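Local coordinates for protein transcriptional regulator (Rhodococcus jostii, PDB 5CYV) that binds p-coumaroyl-CoA and, as a MarR-family transcriptional regulator, probably binds DNA to control genes of p-hydroxycinnamate metabolism, at residues K28-T33 against A111-A116; G20-A25 against R119-I124. All blocks are in the same frame, centred on the assembly; numbering follows the deposited sequence.

Contact 1 (K28-T33 against A111-A116); sequences KALVPT and ARVDAA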
loop_
_atom_site.group_PDB
_atom_site.type_symbol
_atom_site.label_atom_id
_atom_site.label_comp_id
_atom_site.label_asym_id
_atom_site.label_seq_id
_atom_site.Cartn_x
_atom_site.Cartn_y
_atom_site.Cartn_z
ATOM N N LYS B 28 0.090 -1.977 13.920
ATOM C CA LYS B 28 0.651 -1.792 15.249
ATOM C C LYS B 28 -0.303 -0.958 16.109
ATOM O O LYS B 28 -0.509 -1.303 17.286
ATOM C CB LYS B 28 2.023 -1.116 15.159
ATOM C CG LYS B 28 3.114 -2.047 14.570
ATOM C CD LYS B 28 4.457 -1.330 14.478
ATOM C CE LYS B 28 5.495 -2.225 13.807
ATOM N NZ LYS B 28 5.092 -2.656 12.420
ATOM N N ALA B 29 -0.884 0.125 15.589
ATOM C CA ALA B 29 -1.789 0.913 16.416
ATOM C C ALA B 29 -3.004 0.126 16.875
ATOM O O ALA B 29 -3.563 0.389 17.944
ATOM C CB ALA B 29 -2.220 2.164 15.599
ATOM N N LEU B 30 -3.415 -0.825 16.047
ATOM C CA LEU B 30 -4.601 -1.612 16.313
ATOM C C LEU B 30 -4.394 -2.759 17.312
ATOM O O LEU B 30 -5.390 -3.352 17.740
ATOM C CB LEU B 30 -5.155 -2.218 15.010
ATOM C CG LEU B 30 -5.825 -1.200 14.094
ATOM C CD1 LEU B 30 -6.117 -1.927 12.811
ATOM C CD2 LEU B 30 -7.104 -0.629 14.700
ATOM N N VAL B 31 -3.143 -3.088 17.690
ATOM C CA VAL B 31 -2.878 -4.242 18.585
ATOM C C VAL B 31 -3.819 -4.268 19.818
ATOM O O VAL B 31 -4.453 -5.309 20.092
ATOM C CB VAL B 31 -1.401 -4.295 18.978
ATOM C CG1 VAL B 31 -1.243 -5.293 20.107
ATOM C CG2 VAL B 31 -0.619 -4.718 17.744
ATOM N N PRO B 32 -4.045 -3.144 20.534
ATOM C CA PRO B 32 -4.950 -3.246 21.703
ATOM C C PRO B 32 -6.416 -3.562 21.392
ATOM O O PRO B 32 -7.132 -3.971 22.311
ATOM C CB PRO B 32 -4.859 -1.860 22.355
ATOM C CG PRO B 32 -3.597 -1.259 21.809
ATOM C CD PRO B 32 -3.342 -1.842 20.477
ATOM N N THR B 33 -6.832 -3.378 20.152
ATOM C CA THR B 33 -8.195 -3.657 19.743
ATOM C C THR B 33 -8.405 -5.076 19.281
ATOM O O THR B 33 -9.530 -5.482 19.069
ATOM C CB THR B 33 -8.613 -2.733 18.585
ATOM O OG1 THR B 33 -7.990 -3.174 17.366
ATOM C CG2 THR B 33 -8.251 -1.260 18.859
ATOM N N ALA B 111 -9.732 6.216 16.656
ATOM C CA ALA B 111 -8.911 7.219 17.361
ATOM C C ALA B 111 -7.417 6.794 17.262
ATOM O O ALA B 111 -6.535 7.639 16.989
ATOM C CB ALA B 111 -9.347 7.346 18.794
ATOM N N ARG B 112 -7.129 5.525 17.522
ATOM C CA ARG B 112 -5.747 5.014 17.372
ATOM C C ARG B 112 -5.196 5.140 15.988
ATOM O O ARG B 112 -4.070 5.631 15.797
ATOM C CB ARG B 112 -5.689 3.521 17.806
ATOM C CG ARG B 112 -6.068 3.354 19.290
ATOM C CD ARG B 112 -6.139 1.825 19.632
ATOM N NE ARG B 112 -6.770 1.672 20.929
ATOM C CZ ARG B 112 -6.183 1.875 22.099
ATOM N NH1 ARG B 112 -4.874 2.172 22.181
ATOM N NH2 ARG B 112 -6.913 1.819 23.227
ATOM N N VAL B 113 -6.001 4.763 15.003
ATOM C CA VAL B 113 -5.551 4.824 13.624
ATOM C C VAL B 113 -5.385 6.283 13.135
ATOM O O VAL B 113 -4.346 6.594 12.550
ATOM C CB VAL B 113 -6.548 4.027 12.735
ATOM C CG1 VAL B 113 -6.264 4.299 11.299
ATOM C CG2 VAL B 113 -6.463 2.515 13.071
ATOM N N ASP B 114 -6.302 7.169 13.524
ATOM C CA ASP B 114 -6.159 8.589 13.199
ATOM C C ASP B 114 -4.792 9.135 13.727
ATOM O O ASP B 114 -4.046 9.854 13.051
ATOM C CB ASP B 114 -7.288 9.459 13.811
ATOM C CG ASP B 114 -8.653 9.343 13.072
ATOM O OD1 ASP B 114 -8.705 8.709 12.023
ATOM O OD2 ASP B 114 -9.636 9.913 13.618
ATOM N N ALA B 115 -4.481 8.791 14.975
ATOM C CA ALA B 115 -3.268 9.342 15.573
ATOM C C ALA B 115 -2.048 8.767 14.917
ATOM O O ALA B 115 -1.027 9.530 14.757
ATOM C CB ALA B 115 -3.242 9.024 17.079
ATOM N N ALA B 116 -2.133 7.471 14.571
ATOM C CA ALA B 116 -1.052 6.799 13.904
ATOM C C ALA B 116 -0.843 7.420 12.510
ATOM O O ALA B 116 0.297 7.561 12.123
ATOM C CB ALA B 116 -1.336 5.329 13.809
HETATM O O HOH W 1 -2.799 1.999 20.134
#
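The ring of Pro-32 lies over one face of the Arg-112 guanidinium, its CB 3.9 Å above the plane and over the centre, while CG comes 3.7 Å from NH1 of Arg-112. At the edge of the same group, in its plane, sits a water that accepts from NH1 and donates to the backbone O of Ala-29, a water bridge between the two segments. The compact, rigid ring of the proline can lie against a planar cation while the N-H groups stay directed outward to polar partners. Asp-108, one turn back on helix 100-121, forms a salt bridge with NE. The Arg-112 chain runs extended from CG to NE (chi2 174°, chi3 -168°), which carries NE out beside Thr-33. Its CD passes the O of Ala-29 at 3.4 Å, and Thr-33 slides by in the opposite direction, its CG2 3.8 Å from that CD. An alanine in place of Arg-112 would probably leave the Pro-32 ring without its flat partner, the bridging water without its donor and the Asp-108 carboxylate without its mate. Thr-33 turns its hydroxyl back on its own chain: OG1 donates to a lone pair of the Leu-30 O at 2.6 Å, and the N of Thr-33 binds the same oxygen, so two bonds fix the short 3-10 turn. Toward the more exposed side two small side chains meet, Ala-29 CB lying 3.7 Å from Ala-116 CB, and allow the helices to approach closely. On the buried side the branched chains of Leu-30 and Val-113 meet through CD2 and CG2, 3.6 Å apart. Thus the C-terminal end of helix 11-30 packs on the middle of helix 100-121, and Tyr-40 of helix 37-47 touches both Leu-30 and Val-113.

Contact 2 (G20-A25 against R119-I124); sequences GMVLGA and RYFEGI. With WCA (p-coumaroyl-CoA), chain I.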
loop_
_atom_site.group_PDB
_atom_site.type_symbol
_atom_site.label_atom_id
_atom_site.label_comp_id
_atom_site.label_asym_id
_atom_site.label_seq_id
_atom_site.Cartn_x
_atom_site.Cartn_y
_atom_site.Cartn_z
ATOM N N GLY B 20 2.914 0.966 2.416
ATOM C CA GLY B 20 3.320 -0.077 3.354
ATOM C C GLY B 20 3.645 0.462 4.718
ATOM O O GLY B 20 3.406 -0.248 5.723
ATOM N N MET B 21 4.230 1.666 4.764
ATOM C CA MET B 21 4.430 2.331 6.063
ATOM C C MET B 21 3.108 2.496 6.792
ATOM O O MET B 21 2.990 2.209 8.015
ATOM C CB MET B 21 5.070 3.719 5.892
ATOM C CG MET B 21 6.458 3.638 5.345
ATOM S SD MET B 21 7.088 5.279 4.776
ATOM C CE MET B 21 7.170 6.127 6.341
ATOM N N VAL B 22 2.110 2.927 6.049
ATOM C CA VAL B 22 0.804 3.166 6.674
ATOM C C VAL B 22 0.227 1.842 7.147
ATOM O O VAL B 22 -0.234 1.767 8.303
ATOM C CB VAL B 22 -0.145 3.851 5.698
ATOM C CG1 VAL B 22 -1.575 3.928 6.341
ATOM C CG2 VAL B 22 0.331 5.282 5.414
ATOM N N LEU B 23 0.274 0.799 6.299
ATOM C CA LEU B 23 -0.270 -0.499 6.737
ATOM C C LEU B 23 0.381 -1.023 8.021
ATOM O O LEU B 23 -0.300 -1.477 8.926
ATOM C CB LEU B 23 -0.109 -1.540 5.593
ATOM C CG LEU B 23 -1.018 -1.300 4.382
ATOM C CD1 LEU B 23 -0.579 -2.059 3.199
ATOM C CD2 LEU B 23 -2.489 -1.680 4.644
ATOM N N GLY B 24 1.685 -0.952 8.101
ATOM C CA GLY B 24 2.367 -1.492 9.268
ATOM C C GLY B 24 2.036 -0.643 10.494
ATOM O O GLY B 24 1.833 -1.194 11.574
ATOM N N ALA B 25 1.969 0.681 10.326
ATOM C CA ALA B 25 1.626 1.539 11.460
ATOM C C ALA B 25 0.205 1.294 11.950
ATOM O O ALA B 25 -0.067 1.348 13.160
ATOM C CB ALA B 25 1.808 3.005 11.063
ATOM N N ARG B 119 1.507 11.098 12.164
ATOM C CA ARG B 119 2.949 11.069 12.008
ATOM C C ARG B 119 3.334 11.286 10.541
ATOM O O ARG B 119 4.403 11.830 10.262
ATOM C CB ARG B 119 3.517 9.741 12.510
ATOM C CG ARG B 119 4.927 9.448 12.028
ATOM C CD ARG B 119 5.931 9.540 13.166
ATOM N NE ARG B 119 5.858 8.385 14.055
ATOM C CZ ARG B 119 6.865 7.956 14.810
ATOM N NH1 ARG B 119 8.030 8.589 14.783
ATOM N NH2 ARG B 119 6.708 6.896 15.590
ATOM N N TYR B 120 2.514 10.763 9.624
ATOM C CA TYR B 120 2.858 10.889 8.231
ATOM C C TYR B 120 2.223 12.067 7.530
ATOM O O TYR B 120 2.828 12.597 6.589
ATOM C CB TYR B 120 2.452 9.627 7.470
ATOM C CG TYR B 120 3.034 8.394 8.121
ATOM C CD1 TYR B 120 4.382 8.212 8.175
ATOM C CD2 TYR B 120 2.189 7.416 8.607
ATOM C CE1 TYR B 120 4.930 7.073 8.756
ATOM C CE2 TYR B 120 2.713 6.280 9.220
ATOM C CZ TYR B 120 4.074 6.099 9.238
ATOM O OH TYR B 120 4.595 4.974 9.838
ATOM N N PHE B 121 1.012 12.439 7.941
ATOM C CA PHE B 121 0.209 13.383 7.125
ATOM C C PHE B 121 -0.060 14.721 7.758
ATOM O O PHE B 121 -0.424 15.656 7.040
ATOM C CB PHE B 121 -1.138 12.779 6.759
ATOM C CG PHE B 121 -1.045 11.424 6.131
ATOM C CD1 PHE B 121 -0.293 11.251 4.967
ATOM C CD2 PHE B 121 -1.699 10.358 6.673
ATOM C CE1 PHE B 121 -0.201 10.005 4.398
ATOM C CE2 PHE B 121 -1.586 9.094 6.097
ATOM C CZ PHE B 121 -0.852 8.941 4.973
ATOM N N GLU B 122 0.114 14.846 9.076
ATOM C CA GLU B 122 -0.262 16.098 9.728
ATOM C C GLU B 122 0.498 17.288 9.149
ATOM O O GLU B 122 -0.066 18.372 8.999
ATOM C CB GLU B 122 -0.046 15.995 11.237
ATOM C CG GLU B 122 -0.607 17.212 12.022
ATOM C CD GLU B 122 0.354 18.380 12.095
ATOM O OE1 GLU B 122 1.555 18.186 11.800
ATOM O OE2 GLU B 122 -0.090 19.495 12.486
ATOM N N GLY B 123 1.770 17.095 8.832
ATOM C CA GLY B 123 2.594 18.205 8.384
ATOM C C GLY B 123 2.461 18.583 6.925
ATOM O O GLY B 123 3.114 19.511 6.466
ATOM N N ILE B 124 1.614 17.889 6.201
ATOM C CA ILE B 124 1.495 18.195 4.764
ATOM C C ILE B 124 0.476 19.322 4.549
ATOM O O ILE B 124 -0.586 19.287 5.137
ATOM C CB ILE B 124 1.063 16.948 3.980
ATOM C CG1 ILE B 124 2.000 15.765 4.247
ATOM C CG2 ILE B 124 1.079 17.232 2.445
ATOM C CD1 ILE B 124 1.487 14.462 3.627
HETATM C C4 WCA I . 2.206 -5.185 0.610
HETATM C C5 WCA I . 3.337 -4.370 0.681
HETATM C C6 WCA I . 3.120 -2.957 0.525
HETATM C C8 WCA I . 4.004 -6.463 0.988
HETATM N N1 WCA I . 1.857 -2.533 0.256
HETATM N N3 WCA I . 0.960 -4.706 0.347
HETATM C CAV WCA I . 6.248 -0.985 -6.621
HETATM C CAT WCA I . 6.193 -0.414 -7.837
HETATM C CBS WCA I . 7.392 -0.160 -8.492
HETATM O OAJ WCA I . 7.248 0.528 -9.717
HETATM C CAU WCA I . 8.627 -0.482 -7.935
HETATM C CAW WCA I . 8.695 -1.085 -6.693
HETATM C CBT WCA I . 7.466 -1.339 -6.073
HETATM C CAR WCA I . 7.319 -1.946 -4.748
HETATM C CAQ WCA I . 8.570 -2.049 -3.977
HETATM C CBP WCA I . 8.402 -2.464 -2.570
HETATM O OAD WCA I . 7.344 -2.786 -2.048
HETATM S SBO WCA I . 9.939 -2.410 -1.687
HETATM C CBA WCA I . 9.450 -2.844 0.020
HETATM C CAY WCA I . 8.713 -1.633 0.604
HETATM N NBH WCA I . 8.629 -1.845 2.053
HETATM C CBQ WCA I . 7.522 -2.549 2.715
HETATM O OAE WCA I . 6.619 -3.020 2.020
HETATM C CBB WCA I . 7.651 -2.605 4.221
HETATM C CAZ WCA I . 6.225 -2.468 4.893
HETATM N NBI WCA I . 5.494 -3.679 4.590
HETATM C CBR WCA I . 4.947 -4.420 5.627
HETATM O OAF WCA I . 5.082 -3.986 6.738
HETATM C CBX WCA I . 4.279 -5.712 5.336
HETATM O OAK WCA I . 4.652 -6.078 4.020
HETATM C CCD WCA I . 2.749 -5.606 5.388
HETATM C CAA WCA I . 2.181 -4.607 4.364
HETATM C CAB WCA I . 2.242 -5.173 6.780
HETATM C CBD WCA I . 2.111 -6.977 5.063
HETATM O OBK WCA I . 2.627 -7.922 6.033
HETATM P PCG WCA I . 1.717 -8.931 6.867
HETATM O OAP WCA I . 2.491 -9.283 8.099
HETATM O OAI WCA I . 0.319 -8.463 6.970
HETATM O OBN WCA I . 1.589 -10.273 6.006
HETATM P PCF WCA I . 2.334 -10.904 4.774
HETATM O OAO WCA I . 1.627 -12.255 4.525
HETATM O OAH WCA I . 3.830 -10.887 4.990
HETATM O "O5'" WCA I . 1.981 -9.915 3.536
HETATM C "C5'" WCA I . 0.649 -9.730 3.130
HETATM C "C4'" WCA I . 0.607 -9.293 1.697
HETATM O "O4'" WCA I . 1.200 -7.822 1.939
HETATM C "C3'" WCA I . 1.452 -9.983 0.808
HETATM O "O3'" WCA I . 0.584 -10.206 -0.360
HETATM P PCE WCA I . 0.029 -11.708 -0.678
HETATM O OAM WCA I . 1.273 -12.557 -0.819
HETATM O OAN WCA I . -0.752 -11.538 -1.965
HETATM O OAG WCA I . -0.816 -12.075 0.503
HETATM C "C2'" WCA I . 2.519 -8.901 0.379
HETATM O "O2'" WCA I . 2.896 -9.035 -0.965
HETATM C "C1'" WCA I . 1.733 -7.593 0.733
HETATM N N9 WCA I . 2.653 -6.488 0.815
HETATM N N7 WCA I . 4.448 -5.175 0.938
HETATM C C2 WCA I . 0.835 -3.345 0.161
HETATM N N6 WCA I . 4.253 -2.117 0.610
#
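Tyr-120 points its ring at helix 11-30 and packs against Ala-25 and Met-21. Ala-25 lies at the ring's edge, in its plane, with CB 3.6 Å from OH of Tyr-120; a methyl group is small enough to let the phenol tip approach the helix. Met-21 crosses the tyrosine obliquely. Its chain bends at the thioether (chi3 66°), bringing CE to 3.4 Å from CE1 of Tyr-120, a reach that suits a long, flexible side chain. Val-22 lies mainly against the next aromatic: it crosses Phe-121 at about a right angle, and its CG2 stands 3.9 Å from CZ of that ring. The CB of Tyr-120 covers one face of Phe-121, over its centre, while CD1 of Ile-124 lies at the edge. Leu-15 of the second subunit also packs on Phe-121. Away from the aromatics, Leu-23 sets CD1 3.6 Å from C2 of the p-coumaroyl-CoA adenine, and CA of Gly-20 is 3.5 Å from N6, where a side chain would collide with the ligand. Two helices packed through apolar side chains beside a second subunit are consistent with the helical dimerisation region of MarR-family regulators, here also lining the acyl-CoA site.

Overall arrangement
Contact 1 and contact 2 are successive meetings of the same two helices, 11-30 and 100-121, with centres about 12 Å apart. Contact 1 is nested inside the chain loop closed by contact 2, and the two touch where CB of Ala-116 approaches O of Ala-25 at 4.2 Å. The helices are closer at contact 1, where the nearest CA atoms, of Ala-29 and Arg-112, are 5.8 Å apart, than at contact 2, where those of Val-22 and Tyr-120 are 8.1 Å apart and aromatic rings fill the wider gap. Val-113 and Val-22 line one p-coumaroyl-CoA pocket, their nearest side-chain atoms about 3 and 4 Å from the ligand; Gly-20 belongs to another, and Leu-23 to both.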